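Local coordinates for protein B-agarase (PDB 5Z6P) that is a glycoside hydrolase family 50 beta-agarase that probably cleaves the beta-galactosidic linkages of agarose, at residues R531-D534 with T538-V541; T551-L556 with T562-W567. All blocks are in the same frame, centred on the assembly; numbering follows the deposited sequence.

Contact 1 (R531-D534 with T538-V541); sequences RSAD and TKAV
Across the two segments one hydrogen bond forms: the ammonium group of Lys539, on helix 537-550, donates to the backbone carbonyl of Arg531, with NZ 2.7 Å from O. The carbonyl points almost straight at the nitrogen, the C=O...N angle being 170°. The lysine reaches it by a folded path. CG stands anti to the backbone N (chi1 175°), which puts it next to Arg531 O, and the bends at chi2 and chi4 keep CD and CE beside the same oxygen and turn NZ onto it.

The first carbons of the same side chain, with Ala540, make the apolar contact. Lys539 CG lies 3.7 Å from Ala533 CA, and CB of Ala533, directed at the helix, packs 3.8 Å from that CG. The Ala533 methyl also meets Ala540, CB to CB at 4.3 Å, close to where the backbones come nearest, 5.0 Å between the CA atoms of Ala533 and Ala540.

Two groups turn to other partners. The Arg531 guanidinium leads away from helix 537-550 and bonds through NH1 to the carbonyl of Gln461, while Lys539 NZ also donates to the carbonyls of Leu529 and Leu570, and weakly to Ala571 O. A buried lysine surrounded by main-chain carbonyls is consistent with a charged ammonium whose N-H groups are probably directed at backbone oxygens, so that one side chain ties the end of helix 523-530, the following loop and helix 567-572 to helix 537-550.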
ATOM      1  N   ARG A 531       5.283 -29.988   8.473  1.00 18.29           N
ATOM      2  CA  ARG A 531       4.052 -30.722   8.201  1.00 16.17           C
ATOM      3  C   ARG A 531       4.271 -32.141   7.667  1.00 19.57           C
ATOM      4  O   ARG A 531       5.360 -32.495   7.199  1.00 15.54           O
ATOM      5  CB  ARG A 531       3.193 -29.924   7.227  1.00 15.73           C
ATOM      6  CG  ARG A 531       2.742 -28.582   7.806  1.00 18.06           C
ATOM      7  CD  ARG A 531       2.000 -27.757   6.797  1.00 19.23           C
ATOM      8  NE  ARG A 531       0.805 -28.421   6.289  1.00 18.72           N
ATOM      9  CZ  ARG A 531       0.077 -27.934   5.292  1.00 17.47           C
ATOM     10  NH1 ARG A 531       0.448 -26.807   4.715  1.00 18.90           N
ATOM     11  NH2 ARG A 531      -1.004 -28.566   4.863  1.00 18.44           N
ATOM     12  N   SER A 532       3.232 -32.961   7.747  1.00 19.44           N
ATOM     13  CA  SER A 532       3.310 -34.309   7.208  1.00 19.66           C
ATOM     14  C   SER A 532       2.992 -34.345   5.702  1.00 17.99           C
ATOM     15  O   SER A 532       2.072 -33.690   5.222  1.00 17.41           O
ATOM     16  CB  SER A 532       2.369 -35.235   7.976  1.00 23.23           C
ATOM     17  OG  SER A 532       1.104 -34.627   8.127  1.00 28.56           O
ATOM     18  N   ALA A 533       3.752 -35.123   4.949  1.00 19.70           N
ATOM     19  CA  ALA A 533       3.535 -35.167   3.504  1.00 17.62           C
ATOM     20  C   ALA A 533       2.201 -35.833   3.099  1.00 16.53           C
ATOM     21  O   ALA A 533       1.746 -35.642   1.981  1.00 17.00           O
ATOM     22  CB  ALA A 533       4.721 -35.870   2.806  1.00 13.81           C
ATOM     23  N   ASP A 534       1.548 -36.579   3.991  1.00 18.55           N
ATOM     24  CA  ASP A 534       0.362 -37.331   3.552  1.00 20.21           C
ATOM     25  C   ASP A 534      -0.799 -36.452   3.082  1.00 21.14           C
ATOM     26  O   ASP A 534      -1.526 -36.833   2.175  1.00 20.20           O
ATOM     27  CB  ASP A 534      -0.135 -38.308   4.634  1.00 26.17           C
ATOM     28  CG  ASP A 534      -0.165 -37.713   6.011  1.00 24.70           C
ATOM     29  OD1 ASP A 534      -0.232 -36.481   6.134  1.00 28.48           O
ATOM     30  OD2 ASP A 534      -0.131 -38.502   6.985  1.00 33.20           O
ATOM     31  N   THR A 538       2.923 -30.029  -1.414  1.00 12.91           N
ATOM     32  CA  THR A 538       4.191 -29.304  -1.470  1.00 14.87           C
ATOM     33  C   THR A 538       5.277 -29.954  -0.575  1.00 12.68           C
ATOM     34  O   THR A 538       6.432 -30.036  -0.968  1.00 15.65           O
ATOM     35  CB  THR A 538       4.000 -27.794  -1.093  1.00 12.41           C
ATOM     36  OG1 THR A 538       3.332 -27.115  -2.164  1.00 11.90           O
ATOM     37  CG2 THR A 538       5.329 -27.116  -0.863  1.00  8.63           C
ATOM     38  N   LYS A 539       4.904 -30.412   0.619  1.00 13.09           N
ATOM     39  CA  LYS A 539       5.842 -31.135   1.476  1.00 13.17           C
ATOM     40  C   LYS A 539       6.405 -32.371   0.762  1.00 13.61           C
ATOM     41  O   LYS A 539       7.604 -32.630   0.831  1.00 13.46           O
ATOM     42  CB  LYS A 539       5.176 -31.548   2.799  1.00 15.32           C
ATOM     43  CG  LYS A 539       6.054 -32.406   3.697  1.00 11.15           C
ATOM     44  CD  LYS A 539       7.358 -31.726   4.009  1.00 13.59           C
ATOM     45  CE  LYS A 539       8.301 -32.615   4.793  1.00 14.83           C
ATOM     46  NZ  LYS A 539       7.874 -32.826   6.212  1.00 17.21           N
ATOM     47  N   ALA A 540       5.540 -33.127   0.081  1.00 13.65           N
ATOM     48  CA  ALA A 540       6.002 -34.283  -0.704  1.00 15.88           C
ATOM     49  C   ALA A 540       7.056 -33.859  -1.731  1.00 16.62           C
ATOM     50  O   ALA A 540       8.095 -34.512  -1.885  1.00 15.83           O
ATOM     51  CB  ALA A 540       4.852 -34.959  -1.392  1.00 11.99           C
ATOM     52  N   VAL A 541       6.771 -32.760  -2.430  1.00 14.07           N
ATOM     53  CA  VAL A 541       7.704 -32.193  -3.390  1.00 13.48           C
ATOM     54  C   VAL A 541       9.018 -31.816  -2.693  1.00 15.28           C
ATOM     55  O   VAL A 541      10.084 -32.110  -3.213  1.00 13.58           O
ATOM     56  CB  VAL A 541       7.119 -30.941  -4.102  1.00 13.73           C
ATOM     57  CG1 VAL A 541       8.185 -30.257  -4.961  1.00 17.29           C
ATOM     58  CG2 VAL A 541       5.934 -31.334  -4.948  1.00 13.29           C
TER

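Contact 2 (T551-L556 with T562-W567); sequences TVIEAL and TNLASW
The backbones of Ile553 and Ser566 approach to 5.6 Å between CA atoms, whereas Leu556 and Thr562, toward the far end of helix 553-560, stand 7.7 Å apart. Thr551 leaves the preceding helix with positive phi, Val552 is the N-cap of helix 553-560, and the irregular 562-566 loop runs back along that helix to Ser566, the N-cap of the next one, whose OG caps the backbone N of Asp569.

Trp567 carries much of the side-chain contact. Its NE1 donates to the carbonyl O of Thr551 at 3.2 Å, a bent bond (N-H...O 141°) that meets the oxygen from above the carbonyl plane. Over one face of the indole lies Ile553, with CD1 4.1 Å from the centroid of the six-membered ring and 17° off its normal, a CH-pi contact. With CG1 anti to the backbone N, the further turn at chi2 (71°) swings Ile553 CD1 over the indole, and also within 3.9 Å of Leu564 CB. Leu556 spreads its two methyls: CD1 approaches Trp567 CZ3 obliquely, while CD2 packs 3.8 Å from Leu564 CD1 and touches Thr562 OG1, whose hydroxyl is bonded to Asn557. Leu546, Lys547 and Tyr550 of helix 537-550 also touch the indole.

The arrangement is a tight connection between consecutive helices 553-560 and 567-572, in which the loop folds back along the first helix and a tryptophan in the first turn of the second packs against the start of the first.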
ATOM      1  N   THR A 551      20.429 -37.645  -1.649  1.00 14.50           N
ATOM      2  CA  THR A 551      20.337 -39.080  -1.983  1.00 16.47           C
ATOM      3  C   THR A 551      20.050 -40.000  -0.791  1.00 16.81           C
ATOM      4  O   THR A 551      19.082 -40.751  -0.809  1.00 14.21           O
ATOM      5  CB  THR A 551      21.607 -39.603  -2.684  1.00 15.28           C
ATOM      6  OG1 THR A 551      22.078 -38.637  -3.633  1.00 17.29           O
ATOM      7  CG2 THR A 551      21.291 -40.907  -3.400  1.00 17.96           C
ATOM      8  N   VAL A 552      20.907 -39.960   0.224  1.00 17.98           N
ATOM      9  CA  VAL A 552      20.694 -40.754   1.429  1.00 16.23           C
ATOM     10  C   VAL A 552      20.429 -39.819   2.608  1.00 16.97           C
ATOM     11  O   VAL A 552      20.952 -38.698   2.654  1.00 17.54           O
ATOM     12  CB  VAL A 552      21.903 -41.690   1.732  1.00 18.12           C
ATOM     13  CG1 VAL A 552      22.070 -42.735   0.622  1.00 18.34           C
ATOM     14  CG2 VAL A 552      23.177 -40.897   1.885  1.00 17.93           C
ATOM     15  N   ILE A 553      19.603 -40.278   3.546  1.00 17.67           N
ATOM     16  CA  ILE A 553      19.212 -39.470   4.702  1.00 15.74           C
ATOM     17  C   ILE A 553      20.417 -39.100   5.580  1.00 18.99           C
ATOM     18  O   ILE A 553      20.456 -38.033   6.180  1.00 20.37           O
ATOM     19  CB  ILE A 553      18.111 -40.207   5.543  1.00 15.10           C
ATOM     20  CG1 ILE A 553      17.529 -39.284   6.610  1.00 17.05           C
ATOM     21  CG2 ILE A 553      18.625 -41.507   6.122  1.00 20.22           C
ATOM     22  CD1 ILE A 553      16.664 -38.212   6.028  1.00 15.51           C
ATOM     23  N   GLU A 554      21.420 -39.971   5.616  1.00 18.20           N
ATOM     24  CA  GLU A 554      22.634 -39.716   6.372  1.00 19.58           C
ATOM     25  C   GLU A 554      23.347 -38.447   5.896  1.00 21.98           C
ATOM     26  O   GLU A 554      23.869 -37.674   6.697  1.00 20.51           O
ATOM     27  CB  GLU A 554      23.582 -40.921   6.267  1.00 21.43           C
ATOM     28  CG  GLU A 554      23.122 -42.138   7.058  1.00 21.73           C
ATOM     29  CD  GLU A 554      22.205 -43.109   6.293  1.00 27.58           C
ATOM     30  OE1 GLU A 554      21.811 -42.844   5.141  1.00 21.87           O
ATOM     31  OE2 GLU A 554      21.867 -44.162   6.870  1.00 31.25           O
ATOM     32  N   ALA A 555      23.342 -38.226   4.589  1.00 18.86           N
ATOM     33  CA  ALA A 555      23.957 -37.041   4.023  1.00 17.67           C
ATOM     34  C   ALA A 555      23.186 -35.758   4.400  1.00 18.68           C
ATOM     35  O   ALA A 555      23.783 -34.715   4.666  1.00 17.54           O
ATOM     36  CB  ALA A 555      24.061 -37.187   2.510  1.00 18.92           C
ATOM     37  N   LEU A 556      21.864 -35.835   4.435  1.00 19.51           N
ATOM     38  CA  LEU A 556      21.083 -34.712   4.946  1.00 17.96           C
ATOM     39  C   LEU A 556      21.395 -34.473   6.433  1.00 17.37           C
ATOM     40  O   LEU A 556      21.556 -33.335   6.866  1.00 16.64           O
ATOM     41  CB  LEU A 556      19.583 -34.947   4.749  1.00 16.15           C
ATOM     42  CG  LEU A 556      18.752 -33.837   5.398  1.00 14.50           C
ATOM     43  CD1 LEU A 556      17.624 -33.400   4.475  1.00 19.53           C
ATOM     44  CD2 LEU A 556      18.190 -34.308   6.722  1.00 18.40           C
ATOM     45  N   THR A 562      21.142 -33.148  11.998  1.00 25.22           N
ATOM     46  CA  THR A 562      19.934 -33.774  12.518  1.00 23.44           C
ATOM     47  C   THR A 562      20.146 -35.279  12.680  1.00 23.34           C
ATOM     48  O   THR A 562      21.163 -35.797  12.263  1.00 24.89           O
ATOM     49  CB  THR A 562      18.724 -33.534  11.593  1.00 25.24           C
ATOM     50  OG1 THR A 562      19.052 -33.957  10.260  1.00 24.50           O
ATOM     51  CG2 THR A 562      18.323 -32.046  11.592  1.00 20.94           C
ATOM     52  N   ASN A 563      19.188 -35.975  13.282  1.00 24.74           N
ATOM     53  CA  ASN A 563      19.293 -37.426  13.440  1.00 25.02           C
ATOM     54  C   ASN A 563      18.073 -38.134  12.867  1.00 25.20           C
ATOM     55  O   ASN A 563      17.487 -38.980  13.534  1.00 25.78           O
ATOM     56  CB  ASN A 563      19.437 -37.834  14.920  1.00 28.60           C
ATOM     57  CG  ASN A 563      20.464 -37.012  15.674  1.00 30.91           C
ATOM     58  OD1 ASN A 563      20.138 -36.358  16.663  1.00 37.49           O
ATOM     59  ND2 ASN A 563      21.706 -37.056  15.232  1.00 30.63           N
ATOM     60  N   LEU A 564      17.659 -37.765  11.660  1.00 21.82           N
ATOM     61  CA  LEU A 564      16.487 -38.386  11.055  1.00 20.81           C
ATOM     62  C   LEU A 564      16.784 -39.842  10.685  1.00 18.20           C
ATOM     63  O   LEU A 564      17.881 -40.164  10.244  1.00 23.94           O
ATOM     64  CB  LEU A 564      16.034 -37.581   9.834  1.00 19.75           C
ATOM     65  CG  LEU A 564      15.585 -36.157  10.195  1.00 19.22           C
ATOM     66  CD1 LEU A 564      15.334 -35.298   8.970  1.00 18.95           C
ATOM     67  CD2 LEU A 564      14.324 -36.241  11.041  1.00 24.76           C
ATOM     68  N   ALA A 565      15.803 -40.715  10.876  1.00 21.30           N
ATOM     69  CA  ALA A 565      15.966 -42.144  10.601  1.00 20.20           C
ATOM     70  C   ALA A 565      15.851 -42.518   9.116  1.00 22.27           C
ATOM     71  O   ALA A 565      16.426 -43.504   8.682  1.00 20.65           O
ATOM     72  CB  ALA A 565      14.948 -42.948  11.411  1.00 17.44           C
ATOM     73  N   SER A 566      15.104 -41.738   8.346  1.00 18.17           N
ATOM     74  CA  SER A 566      14.779 -42.112   6.973  1.00 18.27           C
ATOM     75  C   SER A 566      14.118 -40.956   6.266  1.00 19.28           C
ATOM     76  O   SER A 566      13.778 -39.953   6.886  1.00 20.02           O
ATOM     77  CB  SER A 566      13.830 -43.316   6.941  1.00 19.95           C
ATOM     78  OG  SER A 566      12.580 -42.974   7.538  1.00 22.58           O
ATOM     79  N   TRP A 567      13.899 -41.116   4.972  1.00 18.00           N
ATOM     80  CA  TRP A 567      13.198 -40.098   4.214  1.00 17.93           C
ATOM     81  C   TRP A 567      11.755 -40.014   4.708  1.00 16.53           C
ATOM     82  O   TRP A 567      11.180 -38.948   4.759  1.00 16.51           O
ATOM     83  CB  TRP A 567      13.285 -40.393   2.716  1.00 16.63           C
ATOM     84  CG  TRP A 567      14.680 -40.146   2.198  1.00 15.51           C
ATOM     85  CD1 TRP A 567      15.540 -41.070   1.701  1.00 14.76           C
ATOM     86  CD2 TRP A 567      15.380 -38.890   2.177  1.00 14.68           C
ATOM     87  NE1 TRP A 567      16.726 -40.476   1.353  1.00 16.53           N
ATOM     88  CE2 TRP A 567      16.659 -39.133   1.636  1.00 16.70           C
ATOM     89  CE3 TRP A 567      15.043 -37.581   2.539  1.00 15.48           C
ATOM     90  CZ2 TRP A 567      17.611 -38.121   1.453  1.00 15.37           C
ATOM     91  CZ3 TRP A 567      15.993 -36.563   2.361  1.00 15.87           C
ATOM     92  CH2 TRP A 567      17.260 -36.845   1.823  1.00 15.32           C
TER

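Both contacts are short-range closures within one run of consecutive helices, and helix 537-550 serves each: its first turn forms one side of contact 1, and residues toward its C-terminal end touch the indole in contact 2. Their centres are 16 Å apart and their nearest atoms about 7 Å, so they do not touch. Contact 1, its centre about 33 Å from the centre of the chain, is a small surface contact (184 Å²) built around a buried lysine; contact 2, its centre about 44 Å from that point, is partly buried and larger (401 Å²), with mostly apolar chemistry and one indole-to-carbonyl bond. Helix 567-572 joins the two, starting at contact 2 and offering Leu570 O to contact 1.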